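PDB 4NAR: putative uronate isomerase from Thermotoga maritima, which is of uncertain function but belongs to the lactate racemase family and may interconvert the enantiomers of lactate or a related hydroxy acid. Local coordinates for residues Leu47-Leu52 with Lys83-Ser88; Arg270-Ile275 with Ile305-His310; Val375-Ser380 with Val389-Met394. All coordinates share one frame; numbering follows the deposited sequence.

Contact 1 of 3, residues Leu47-Leu52 with Lys83-Ser88; sequences LVAKNL and KKLGIS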
ATOM      1  N   LEU A  47     -11.140  15.753  -3.250  1.00 28.99           N
ATOM      2  CA  LEU A  47     -10.980  16.987  -4.013  1.00 29.75           C
ATOM      3  C   LEU A  47     -10.794  16.695  -5.501  1.00 29.09           C
ATOM      4  O   LEU A  47     -11.202  17.485  -6.352  1.00 28.93           O
ATOM      5  CB  LEU A  47      -9.783  17.813  -3.508  1.00 27.93           C
ATOM      6  CG  LEU A  47      -9.774  18.459  -2.110  1.00 30.21           C
ATOM      7  CD1 LEU A  47      -8.424  19.141  -1.853  1.00 22.79           C
ATOM      8  CD2 LEU A  47     -10.912  19.458  -1.919  1.00 26.64           C
ATOM      9  N   VAL A  48     -10.166  15.571  -5.820  1.00 26.92           N
ATOM     10  CA  VAL A  48      -9.904  15.243  -7.220  1.00 25.07           C
ATOM     11  C   VAL A  48     -11.134  14.623  -7.880  1.00 28.82           C
ATOM     12  O   VAL A  48     -11.598  15.081  -8.941  1.00 25.72           O
ATOM     13  CB  VAL A  48      -8.721  14.262  -7.347  1.00 26.28           C
ATOM     14  CG1 VAL A  48      -8.379  13.994  -8.825  1.00 21.18           C
ATOM     15  CG2 VAL A  48      -7.509  14.802  -6.616  1.00 17.79           C
ATOM     16  N   ALA A  49     -11.657  13.575  -7.247  1.00 25.38           N
ATOM     17  CA  ALA A  49     -12.784  12.823  -7.787  1.00 16.56           C
ATOM     18  C   ALA A  49     -14.034  13.688  -7.995  1.00 20.77           C
ATOM     19  O   ALA A  49     -14.621  13.695  -9.077  1.00 23.70           O
ATOM     20  CB  ALA A  49     -13.109  11.660  -6.876  1.00 18.72           C
ATOM     21  N   LYS A  50     -14.440  14.410  -6.956  1.00 25.70           N
ATOM     22  CA  LYS A  50     -15.671  15.194  -7.034  1.00 27.43           C
ATOM     23  C   LYS A  50     -15.596  16.284  -8.119  1.00 24.03           C
ATOM     24  O   LYS A  50     -16.586  16.554  -8.798  1.00 27.95           O
ATOM     25  CB  LYS A  50     -16.042  15.773  -5.658  1.00 25.91           C
ATOM     26  CG  LYS A  50     -15.621  17.219  -5.417  1.00 28.30           C
ATOM     27  CD  LYS A  50     -15.778  17.613  -3.947  1.00 34.58           C
ATOM     28  CE  LYS A  50     -15.552  19.115  -3.751  1.00 33.29           C
ATOM     29  NZ  LYS A  50     -15.212  19.423  -2.334  1.00 45.08           N
ATOM     30  N   ASN A  51     -14.420  16.886  -8.299  1.00 23.85           N
ATOM     31  CA  ASN A  51     -14.271  17.935  -9.304  1.00 24.47           C
ATOM     32  C   ASN A  51     -14.173  17.355 -10.700  1.00 24.76           C
ATOM     33  O   ASN A  51     -14.767  17.895 -11.636  1.00 23.12           O
ATOM     34  CB  ASN A  51     -13.094  18.857  -8.992  1.00 25.01           C
ATOM     35  CG  ASN A  51     -13.429  19.864  -7.904  1.00 25.48           C
ATOM     36  OD1 ASN A  51     -14.386  20.636  -8.037  1.00 29.30           O
ATOM     37  ND2 ASN A  51     -12.666  19.844  -6.808  1.00 24.78           N
ATOM     38  N   LEU A  52     -13.447  16.240 -10.826  1.00 24.18           N
ATOM     39  CA  LEU A  52     -13.385  15.508 -12.088  1.00 26.39           C
ATOM     40  C   LEU A  52     -14.784  15.160 -12.579  1.00 26.12           C
ATOM     41  O   LEU A  52     -15.113  15.379 -13.748  1.00 24.56           O
ATOM     42  CB  LEU A  52     -12.579  14.224 -11.915  1.00 28.77           C
ATOM     43  CG  LEU A  52     -12.239  13.447 -13.185  1.00 26.86           C
ATOM     44  CD1 LEU A  52     -11.411  14.312 -14.134  1.00 31.99           C
ATOM     45  CD2 LEU A  52     -11.485  12.183 -12.821  1.00 26.00           C
ATOM     46  N   LYS A  83     -17.521   9.022   1.065  1.00 28.28           N
ATOM     47  CA  LYS A  83     -16.519   9.774   1.806  1.00 27.92           C
ATOM     48  C   LYS A  83     -15.234   9.924   0.994  1.00 25.87           C
ATOM     49  O   LYS A  83     -14.661  11.017   0.920  1.00 28.83           O
ATOM     50  CB  LYS A  83     -16.231   9.134   3.176  1.00 38.40           C
ATOM     51  CG  LYS A  83     -15.027   9.768   3.904  1.00 47.39           C
ATOM     52  CD  LYS A  83     -15.094   9.638   5.425  1.00 60.48           C
ATOM     53  CE  LYS A  83     -14.864   8.195   5.904  1.00 70.28           C
ATOM     54  NZ  LYS A  83     -14.770   8.101   7.402  1.00 69.67           N
ATOM     55  N   LYS A  84     -14.790   8.834   0.380  1.00 21.98           N
ATOM     56  CA  LYS A  84     -13.536   8.839  -0.378  1.00 22.32           C
ATOM     57  C   LYS A  84     -13.588   9.741  -1.614  1.00 24.13           C
ATOM     58  O   LYS A  84     -12.611  10.426  -1.951  1.00 19.15           O
ATOM     59  CB  LYS A  84     -13.170   7.411  -0.802  1.00 21.71           C
ATOM     60  CG  LYS A  84     -11.983   7.332  -1.739  1.00 26.33           C
ATOM     61  CD  LYS A  84     -10.764   8.010  -1.131  1.00 23.75           C
ATOM     62  CE  LYS A  84      -9.702   6.993  -0.829  1.00 18.42           C
ATOM     63  NZ  LYS A  84      -9.467   6.826   0.596  1.00 26.12           N
ATOM     64  N   LEU A  85     -14.730   9.744  -2.290  1.00 20.62           N
ATOM     65  CA  LEU A  85     -14.817  10.410  -3.583  1.00 20.09           C
ATOM     66  C   LEU A  85     -15.387  11.820  -3.468  1.00 25.73           C
ATOM     67  O   LEU A  85     -15.154  12.670  -4.346  1.00 25.90           O
ATOM     68  CB  LEU A  85     -15.648   9.562  -4.544  1.00 19.36           C
ATOM     69  CG  LEU A  85     -15.017   8.188  -4.811  1.00 22.16           C
ATOM     70  CD1 LEU A  85     -15.893   7.279  -5.693  1.00 14.39           C
ATOM     71  CD2 LEU A  85     -13.599   8.370  -5.409  1.00 17.36           C
ATOM     72  N   GLY A  86     -16.110  12.064  -2.373  1.00 18.66           N
ATOM     73  CA  GLY A  86     -16.867  13.286  -2.204  1.00 19.63           C
ATOM     74  C   GLY A  86     -18.027  13.325  -3.184  1.00 24.40           C
ATOM     75  O   GLY A  86     -18.442  14.396  -3.634  1.00 28.16           O
ATOM     76  N   ILE A  87     -18.550  12.148  -3.526  1.00 34.34           N
ATOM     77  CA  ILE A  87     -19.676  12.034  -4.455  1.00 34.09           C
ATOM     78  C   ILE A  87     -20.807  11.231  -3.794  1.00 33.70           C
ATOM     79  O   ILE A  87     -20.555  10.205  -3.154  1.00 27.50           O
ATOM     80  CB  ILE A  87     -19.243  11.339  -5.764  1.00 31.36           C
ATOM     81  CG1 ILE A  87     -18.022  12.047  -6.364  1.00 29.82           C
ATOM     82  CG2 ILE A  87     -20.397  11.296  -6.761  1.00 29.10           C
ATOM     83  CD1 ILE A  87     -17.546  11.458  -7.714  1.00 22.39           C
ATOM     84  N   SER A  88     -22.049  11.686  -3.941  1.00 37.10           N
ATOM     85  CA  SER A  88     -23.167  11.013  -3.277  1.00 32.22           C
ATOM     86  C   SER A  88     -23.576   9.751  -4.030  1.00 40.08           C
ATOM     87  O   SER A  88     -23.484   9.693  -5.262  1.00 34.14           O
ATOM     88  CB  SER A  88     -24.368  11.953  -3.151  1.00 39.55           C
ATOM     89  OG  SER A  88     -25.562  11.241  -2.844  1.00 42.61           O
TER
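The flat groups that meet here are backbone peptides: the carbonyl of Leu85 points its oxygen at the backbone N of Lys50, in helix 45-58, and the next carbonyl, that of Gly86, sets its oxygen beside Lys50 CB. This is a helix-helix contact between two successive beta-alpha-beta crossovers of the lactate racemase N-terminal domain. Helix 45-58 links strands 31-36 and 63-68, while helix 78-85 lies between strands 63-68 and 94-97. The second helix brings its C-terminal end against the flank of the first. Leu85 O sits 3.4 Å from Ala49 CB and 3.2 Å from Lys50 N, pressed close to a helix surface that the small alanine leaves low. On the buried side, Leu85 CD2 comes alongside the same methyl, Ala49 CB, at 3.6 Å. Ala49 also touches Ile148 of strand 144-150, as does Val48, so helix 45-58 lies on that strand as well.

Gly86 has left the helix with a positive phi of 68°, a backbone conformation that glycine takes up readily. Its oxygen lies 3.4 Å from Lys50 CB, and the glycine has no beta carbon, which would come tight against Lys50 CD. Beyond CG the lysine chain is extended and runs away from the contact, and Lys50 NZ finishes in a long, weak ion pair with Glu12 OE1. Glu12 OE1 also accepts a hydrogen bond from Asn51 ND2, which donates in addition to Leu47 O one turn back, so two polar side chains of helix 45-58 meet the same carboxylate oxygen. Past the glycine, Ile87 returns to the buried layer and also touches Tyr53 of helix 45-58. Its CG1 lies 4.0 Å from Lys50 CA, and its terminal CD1 rests 3.9 Å from Ala49 O.

Contact 2 of 3, residues Arg270-Ile275 with Ile305-His310; sequences RAVQVI and IIYAPH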
ATOM      1  N   ARG A 270      12.629   2.993  22.494  1.00 30.12           N
ATOM      2  CA  ARG A 270      11.177   2.832  22.523  1.00 29.81           C
ATOM      3  C   ARG A 270      10.535   3.733  21.473  1.00 35.06           C
ATOM      4  O   ARG A 270      10.844   4.928  21.387  1.00 34.12           O
ATOM      5  CB  ARG A 270      10.612   3.185  23.907  1.00 34.03           C
ATOM      6  CG  ARG A 270      10.400   1.997  24.835  1.00 44.07           C
ATOM      7  CD  ARG A 270      10.890   2.267  26.264  1.00 45.80           C
ATOM      8  NE  ARG A 270      10.271   3.447  26.867  1.00 46.86           N
ATOM      9  CZ  ARG A 270       9.174   3.424  27.621  1.00 41.58           C
ATOM     10  NH1 ARG A 270       8.548   2.275  27.863  1.00 48.19           N
ATOM     11  NH2 ARG A 270       8.693   4.553  28.126  1.00 32.49           N
ATOM     12  N   ALA A 271       9.649   3.155  20.670  1.00 32.68           N
ATOM     13  CA  ALA A 271       8.852   3.926  19.720  1.00 28.97           C
ATOM     14  C   ALA A 271       7.406   3.469  19.821  1.00 26.30           C
ATOM     15  O   ALA A 271       7.113   2.270  19.682  1.00 28.73           O
ATOM     16  CB  ALA A 271       9.375   3.744  18.290  1.00 23.06           C
ATOM     17  N   VAL A 272       6.503   4.409  20.092  1.00 26.87           N
ATOM     18  CA  VAL A 272       5.078   4.101  20.052  1.00 22.04           C
ATOM     19  C   VAL A 272       4.506   4.642  18.751  1.00 21.83           C
ATOM     20  O   VAL A 272       4.487   5.860  18.528  1.00 17.99           O
ATOM     21  CB  VAL A 272       4.296   4.698  21.242  1.00 25.34           C
ATOM     22  CG1 VAL A 272       2.794   4.463  21.075  1.00 20.70           C
ATOM     23  CG2 VAL A 272       4.780   4.103  22.564  1.00 30.11           C
ATOM     24  N   GLN A 273       4.064   3.731  17.886  1.00 19.75           N
ATOM     25  CA  GLN A 273       3.396   4.112  16.653  1.00 22.19           C
ATOM     26  C   GLN A 273       1.901   4.313  16.926  1.00 23.17           C
ATOM     27  O   GLN A 273       1.156   3.354  17.142  1.00 25.71           O
ATOM     28  CB  GLN A 273       3.641   3.060  15.564  1.00 19.78           C
ATOM     29  CG  GLN A 273       5.062   3.101  14.994  1.00 23.44           C
ATOM     30  CD  GLN A 273       5.265   4.209  13.959  1.00 26.74           C
ATOM     31  OE1 GLN A 273       4.538   5.212  13.936  1.00 26.31           O
ATOM     32  NE2 GLN A 273       6.273   4.034  13.099  1.00 22.64           N
ATOM     33  N   VAL A 274       1.470   5.569  16.932  1.00 29.30           N
ATOM     34  CA  VAL A 274       0.088   5.898  17.280  1.00 29.17           C
ATOM     35  C   VAL A 274      -0.837   5.740  16.054  1.00 29.30           C
ATOM     36  O   VAL A 274      -0.923   6.632  15.214  1.00 24.61           O
ATOM     37  CB  VAL A 274       0.017   7.328  17.854  1.00 29.53           C
ATOM     38  CG1 VAL A 274      -1.413   7.709  18.225  1.00 16.74           C
ATOM     39  CG2 VAL A 274       0.982   7.462  19.038  1.00 20.58           C
ATOM     40  N   ILE A 275      -1.521   4.599  15.955  1.00 31.65           N
ATOM     41  CA  ILE A 275      -2.215   4.222  14.717  1.00 25.42           C
ATOM     42  C   ILE A 275      -3.642   4.769  14.616  1.00 25.95           C
ATOM     43  O   ILE A 275      -4.443   4.626  15.550  1.00 26.59           O
ATOM     44  CB  ILE A 275      -2.274   2.669  14.532  1.00 28.55           C
ATOM     45  CG1 ILE A 275      -0.888   2.038  14.666  1.00 21.58           C
ATOM     46  CG2 ILE A 275      -2.903   2.299  13.190  1.00 19.09           C
ATOM     47  CD1 ILE A 275       0.159   2.676  13.782  1.00 26.38           C
ATOM     48  N   ILE A 305       6.099  -0.414  19.604  1.00 16.55           N
ATOM     49  CA  ILE A 305       4.764  -0.616  20.144  1.00 20.04           C
ATOM     50  C   ILE A 305       3.717  -0.060  19.191  1.00 22.94           C
ATOM     51  O   ILE A 305       3.624   1.156  18.974  1.00 28.75           O
ATOM     52  CB  ILE A 305       4.608   0.084  21.512  1.00 25.02           C
ATOM     53  CG1 ILE A 305       5.570  -0.533  22.527  1.00 24.78           C
ATOM     54  CG2 ILE A 305       3.162   0.012  21.999  1.00 20.57           C
ATOM     55  CD1 ILE A 305       6.005   0.438  23.612  1.00 21.64           C
ATOM     56  N   ILE A 306       2.915  -0.956  18.636  1.00 24.11           N
ATOM     57  CA  ILE A 306       1.867  -0.576  17.713  1.00 23.88           C
ATOM     58  C   ILE A 306       0.599  -0.312  18.524  1.00 22.08           C
ATOM     59  O   ILE A 306      -0.127  -1.237  18.931  1.00 21.05           O
ATOM     60  CB  ILE A 306       1.662  -1.685  16.667  1.00 27.62           C
ATOM     61  CG1 ILE A 306       2.916  -1.780  15.797  1.00 30.27           C
ATOM     62  CG2 ILE A 306       0.410  -1.426  15.811  1.00 17.45           C
ATOM     63  CD1 ILE A 306       3.189  -3.180  15.302  1.00 44.94           C
ATOM     64  N   TYR A 307       0.345   0.964  18.785  1.00 22.78           N
ATOM     65  CA  TYR A 307      -0.754   1.327  19.658  1.00 22.09           C
ATOM     66  C   TYR A 307      -1.991   1.577  18.807  1.00 24.72           C
ATOM     67  O   TYR A 307      -2.042   2.541  18.031  1.00 23.56           O
ATOM     68  CB  TYR A 307      -0.359   2.539  20.507  1.00 23.91           C
ATOM     69  CG  TYR A 307      -1.464   3.147  21.345  1.00 24.77           C
ATOM     70  CD1 TYR A 307      -2.233   2.375  22.223  1.00 28.04           C
ATOM     71  CD2 TYR A 307      -1.713   4.509  21.283  1.00 25.38           C
ATOM     72  CE1 TYR A 307      -3.251   2.967  23.008  1.00 31.57           C
ATOM     73  CE2 TYR A 307      -2.708   5.105  22.052  1.00 28.89           C
ATOM     74  CZ  TYR A 307      -3.475   4.341  22.908  1.00 32.18           C
ATOM     75  OH  TYR A 307      -4.448   4.979  23.651  1.00 24.96           O
ATOM     76  N   ALA A 308      -2.967   0.675  18.941  1.00 26.43           N
ATOM     77  CA  ALA A 308      -4.166   0.656  18.116  1.00 22.27           C
ATOM     78  C   ALA A 308      -5.275  -0.101  18.845  1.00 29.05           C
ATOM     79  O   ALA A 308      -5.587  -1.253  18.494  1.00 35.36           O
ATOM     80  CB  ALA A 308      -3.861   0.003  16.780  1.00 16.86           C
ATOM     81  N   PRO A 309      -5.884   0.548  19.856  1.00 29.08           N
ATOM     82  CA  PRO A 309      -6.878  -0.085  20.737  1.00 28.29           C
ATOM     83  C   PRO A 309      -8.076  -0.682  20.008  1.00 37.67           C
ATOM     84  O   PRO A 309      -8.763  -1.543  20.569  1.00 52.04           O
ATOM     85  CB  PRO A 309      -7.358   1.075  21.633  1.00 28.39           C
ATOM     86  CG  PRO A 309      -6.981   2.343  20.881  1.00 31.24           C
ATOM     87  CD  PRO A 309      -5.693   1.977  20.172  1.00 33.55           C
ATOM     88  N   HIS A 310      -8.340  -0.217  18.793  1.00 35.31           N
ATOM     89  CA  HIS A 310      -9.533  -0.622  18.057  1.00 38.72           C
ATOM     90  C   HIS A 310      -9.334  -1.928  17.275  1.00 33.36           C
ATOM     91  O   HIS A 310     -10.299  -2.584  16.890  1.00 31.25           O
ATOM     92  CB  HIS A 310      -9.946   0.503  17.098  1.00 46.02           C
ATOM     93  CG  HIS A 310      -8.820   1.012  16.248  1.00 59.76           C
ATOM     94  ND1 HIS A 310      -7.784   1.786  16.757  1.00 58.08           N
ATOM     95  CD2 HIS A 310      -8.544   0.861  14.926  1.00 65.77           C
ATOM     96  CE1 HIS A 310      -6.945   2.091  15.791  1.00 64.75           C
ATOM     97  NE2 HIS A 310      -7.377   1.538  14.662  1.00 62.93           N
TER
HETATM   98  O   HOH W   1      -3.606   4.879  18.425  1.00 23.51           O
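Val272 has CG1 anti to its backbone N (chi1 174°), which turns that methyl toward Tyr307 CB, 3.7 Å away, and leaves CG2 beside the N, facing Ile305 CD1 at 4.0 Å. One valine thus straddles two residues of the neighbouring strand, its branches set at a slant to both. Farther along, Ile275 has CG1 beside its backbone N (chi1 -52°) and lays it 3.9 Å from Ile306 CG2, on the face opposite Val272. Ile275 CB meanwhile faces Ala308 CB.

Strands 268-274 and 302-308 run side by side as parallel neighbours inside a five-stranded sheet, their short segments 27° apart. The hydrogen bonds alternate in the usual parallel manner: Ile305 N gives to Ala271 O, Gln273 N to Ile305 O, Tyr307 N to Gln273 O, and Ile275 N to Tyr307 O. The buried amide of Gln273 bends out of the contact, with NE2 donating to Gly288 O and OE1 accepting from Gly416 N. Against the Tyr307 ring, Pro309 CD covers one face toward the rim. His310 brings CE1, at its ring edge, to 3.6 Å from Ile275 O.

One water bridges Ile275 and Tyr307. It donates to Ile275 O at 3.0 Å and to Tyr307 O at 2.8 Å, tying together two carbonyls with no proton of their own to share. Tyr307 O is therefore gripped twice, by a backbone N-H and by the water, and with both its protons committed to carbonyls the water links Ile275 and Tyr307 beside the last direct bond.

Contact 3 of 3, residues Val375-Ser380 with Val389-Met394; sequences VILATS and VNLGYM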
ATOM      1  N   VAL A 375       8.511  -6.348  18.804  1.00 23.32           N
ATOM      2  CA  VAL A 375       7.300  -5.735  18.249  1.00 26.25           C
ATOM      3  C   VAL A 375       6.122  -6.038  19.157  1.00 22.87           C
ATOM      4  O   VAL A 375       5.785  -7.211  19.392  1.00 29.78           O
ATOM      5  CB  VAL A 375       6.948  -6.291  16.845  1.00 23.97           C
ATOM      6  CG1 VAL A 375       5.643  -5.655  16.340  1.00 18.24           C
ATOM      7  CG2 VAL A 375       8.105  -6.080  15.873  1.00 17.76           C
ATOM      8  N   ILE A 376       5.489  -4.994  19.669  1.00 22.70           N
ATOM      9  CA  ILE A 376       4.431  -5.188  20.651  1.00 20.78           C
ATOM     10  C   ILE A 376       3.100  -4.677  20.119  1.00 25.53           C
ATOM     11  O   ILE A 376       3.020  -3.585  19.552  1.00 23.27           O
ATOM     12  CB  ILE A 376       4.800  -4.505  21.981  1.00 27.00           C
ATOM     13  CG1 ILE A 376       6.049  -5.180  22.563  1.00 32.40           C
ATOM     14  CG2 ILE A 376       3.635  -4.553  22.985  1.00 23.06           C
ATOM     15  CD1 ILE A 376       7.104  -4.190  23.068  1.00 37.56           C
ATOM     16  N   LEU A 377       2.062  -5.491  20.285  1.00 27.29           N
ATOM     17  CA  LEU A 377       0.717  -5.109  19.902  1.00 18.93           C
ATOM     18  C   LEU A 377      -0.018  -4.533  21.116  1.00 23.26           C
ATOM     19  O   LEU A 377      -0.280  -5.249  22.099  1.00 26.39           O
ATOM     20  CB  LEU A 377      -0.054  -6.311  19.355  1.00 17.98           C
ATOM     21  CG  LEU A 377       0.352  -6.870  17.985  1.00 28.01           C
ATOM     22  CD1 LEU A 377      -0.760  -7.771  17.374  1.00 15.31           C
ATOM     23  CD2 LEU A 377       0.729  -5.742  17.031  1.00 18.80           C
ATOM     24  N   ALA A 378      -0.330  -3.239  21.056  1.00 24.07           N
ATOM     25  CA  ALA A 378      -1.185  -2.609  22.065  1.00 24.56           C
ATOM     26  C   ALA A 378      -2.564  -2.354  21.449  1.00 24.73           C
ATOM     27  O   ALA A 378      -2.907  -1.224  21.088  1.00 19.95           O
ATOM     28  CB  ALA A 378      -0.564  -1.313  22.582  1.00 21.80           C
ATOM     29  N   THR A 379      -3.336  -3.431  21.316  1.00 24.10           N
ATOM     30  CA  THR A 379      -4.589  -3.426  20.578  1.00 16.69           C
ATOM     31  C   THR A 379      -5.634  -4.202  21.382  1.00 25.39           C
ATOM     32  O   THR A 379      -5.377  -4.577  22.530  1.00 23.99           O
ATOM     33  CB  THR A 379      -4.411  -4.088  19.180  1.00 28.75           C
ATOM     34  OG1 THR A 379      -4.533  -5.511  19.284  1.00 32.18           O
ATOM     35  CG2 THR A 379      -3.046  -3.765  18.570  1.00 24.77           C
ATOM     36  N   SER A 380      -6.809  -4.448  20.805  1.00 22.27           N
ATOM     37  CA  SER A 380      -7.798  -5.252  21.523  1.00 32.46           C
ATOM     38  C   SER A 380      -7.683  -6.740  21.181  1.00 33.14           C
ATOM     39  O   SER A 380      -8.569  -7.540  21.504  1.00 36.89           O
ATOM     40  CB  SER A 380      -9.233  -4.724  21.353  1.00 25.88           C
ATOM     41  OG  SER A 380      -9.549  -4.544  19.994  1.00 43.69           O
ATOM     42  N   VAL A 389       1.104 -15.740  18.277  1.00 29.83           N
ATOM     43  CA  VAL A 389       1.639 -15.411  16.948  1.00 22.38           C
ATOM     44  C   VAL A 389       3.029 -14.814  17.080  1.00 20.62           C
ATOM     45  O   VAL A 389       3.550 -14.189  16.136  1.00 20.84           O
ATOM     46  CB  VAL A 389       0.703 -14.448  16.156  1.00 25.79           C
ATOM     47  CG1 VAL A 389      -0.672 -15.094  15.976  1.00 20.74           C
ATOM     48  CG2 VAL A 389       0.578 -13.049  16.852  1.00 16.45           C
ATOM     49  N   ASN A 390       3.614 -14.998  18.265  1.00 21.83           N
ATOM     50  CA  ASN A 390       5.011 -14.613  18.514  1.00 26.83           C
ATOM     51  C   ASN A 390       5.265 -13.087  18.598  1.00 27.70           C
ATOM     52  O   ASN A 390       6.373 -12.598  18.320  1.00 20.04           O
ATOM     53  CB  ASN A 390       5.936 -15.256  17.475  1.00 24.35           C
ATOM     54  CG  ASN A 390       7.313 -15.551  18.030  1.00 24.82           C
ATOM     55  OD1 ASN A 390       7.452 -15.947  19.200  1.00 20.38           O
ATOM     56  ND2 ASN A 390       8.352 -15.348  17.197  1.00 20.90           N
ATOM     57  N   LEU A 391       4.240 -12.351  19.015  1.00 17.45           N
ATOM     58  CA  LEU A 391       4.347 -10.905  19.202  1.00 30.73           C
ATOM     59  C   LEU A 391       4.180 -10.525  20.691  1.00 29.77           C
ATOM     60  O   LEU A 391       3.598 -11.287  21.474  1.00 27.79           O
ATOM     61  CB  LEU A 391       3.288 -10.196  18.348  1.00 16.43           C
ATOM     62  CG  LEU A 391       3.734  -9.507  17.046  1.00 27.33           C
ATOM     63  CD1 LEU A 391       4.988 -10.118  16.451  1.00 22.10           C
ATOM     64  CD2 LEU A 391       2.593  -9.447  15.997  1.00 16.32           C
ATOM     65  N   GLY A 392       4.674  -9.345  21.072  1.00 28.49           N
ATOM     66  CA  GLY A 392       4.498  -8.847  22.426  1.00 18.24           C
ATOM     67  C   GLY A 392       3.119  -8.242  22.655  1.00 22.81           C
ATOM     68  O   GLY A 392       2.319  -8.123  21.713  1.00 17.50           O
ATOM     69  N   TYR A 393       2.840  -7.849  23.904  1.00 21.98           N
ATOM     70  CA  TYR A 393       1.548  -7.250  24.262  1.00 25.46           C
ATOM     71  C   TYR A 393       1.693  -6.107  25.266  1.00 26.75           C
ATOM     72  O   TYR A 393       2.535  -6.155  26.163  1.00 19.72           O
ATOM     73  CB  TYR A 393       0.600  -8.306  24.849  1.00 30.78           C
ATOM     74  CG  TYR A 393      -0.709  -7.745  25.393  1.00 30.70           C
ATOM     75  CD1 TYR A 393      -0.844  -7.387  26.739  1.00 22.91           C
ATOM     76  CD2 TYR A 393      -1.814  -7.568  24.555  1.00 30.16           C
ATOM     77  CE1 TYR A 393      -2.041  -6.867  27.226  1.00 27.13           C
ATOM     78  CE2 TYR A 393      -3.016  -7.058  25.037  1.00 26.83           C
ATOM     79  CZ  TYR A 393      -3.123  -6.716  26.371  1.00 30.93           C
ATOM     80  OH  TYR A 393      -4.316  -6.209  26.838  1.00 37.61           O
HETATM   81  N   MSE A 394       0.854  -5.085  25.113  1.00 22.40           N
HETATM   82  CA  MSE A 394       0.684  -4.068  26.150  1.00 21.01           C
HETATM   83  C   MSE A 394      -0.780  -3.690  26.197  1.00 25.65           C
HETATM   84  O   MSE A 394      -1.426  -3.543  25.150  1.00 27.45           O
HETATM   85  CB  MSE A 394       1.546  -2.820  25.901  1.00 25.22           C
HETATM   86  CG  MSE A 394       2.930  -2.872  26.524  1.00 39.51           C
HETATM   87 SE   MSE A 394       3.934  -1.201  26.256  0.21 35.59          SE
HETATM   88  CE  MSE A 394       5.712  -1.861  26.733  1.00 47.96           C
TER
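Ile376 lays its CG2 methyl against the backbone of the neighbouring chain, 3.4 Å from Tyr393 C. CG2 is the branch anti to the backbone N, and it also touches Met394 (selenomethionine), whose CB and CG each lie 4.0 Å from it. Opposite Ile376 stands Gly392. With no side chain there, the two alpha carbons come as close as 4.1 Å, and Ile376 CG1 can lie over Gly392 CA.

On the face that carries Leu377, that side chain crosses Leu391 obliquely, with Leu391 CD2 equally near CG and CD1 of Leu377, 4.0 Å from each. Leu377 CB and the Tyr393 side chain stand on this same face, and both residues also touch Cys386 of the helix that joins the two strands. Ala378 and Met394 bring their CB atoms together at the far end.

Three backbone bonds tie the chains: Gly392 N to Val375 O, Leu377 N to Gly392 O, and Met394 N to Leu377 O. The first lies in the carbonyl plane, but the Leu377 donor stands 59° out of the plane of the Gly392 carbonyl, consistent with the 54° between the directions of the two touching parts. Helix 383-388 closes in a Schellman motif with Asn390 as its C-prime residue, turning the chain into Leu391. Strand, short helix and edge strand together make a compact parallel beta-alpha-beta crossover.

Overall arrangement
Contacts 1, 2 and 3 follow one another along the chain, each closing before the next opens. Contact 1 belongs to the N-terminal part, where helices 45-58 and 78-85 pack beside a mixed sheet. It lies about 31 Å from contact 2 and 37 Å from contact 3, centre to centre, and touches neither. Contacts 2 and 3 share one parallel sheet, their centres about 10 Å apart. Strands 302-308 and 373-379 are neighbours there, probably joined by Ile306 N to Ile376 O and Ala308 N to Ala378 O, so two contacts and the pairing between them span four adjacent strands, out to edge strand 392-393. The protein thus folds around two separate sheets.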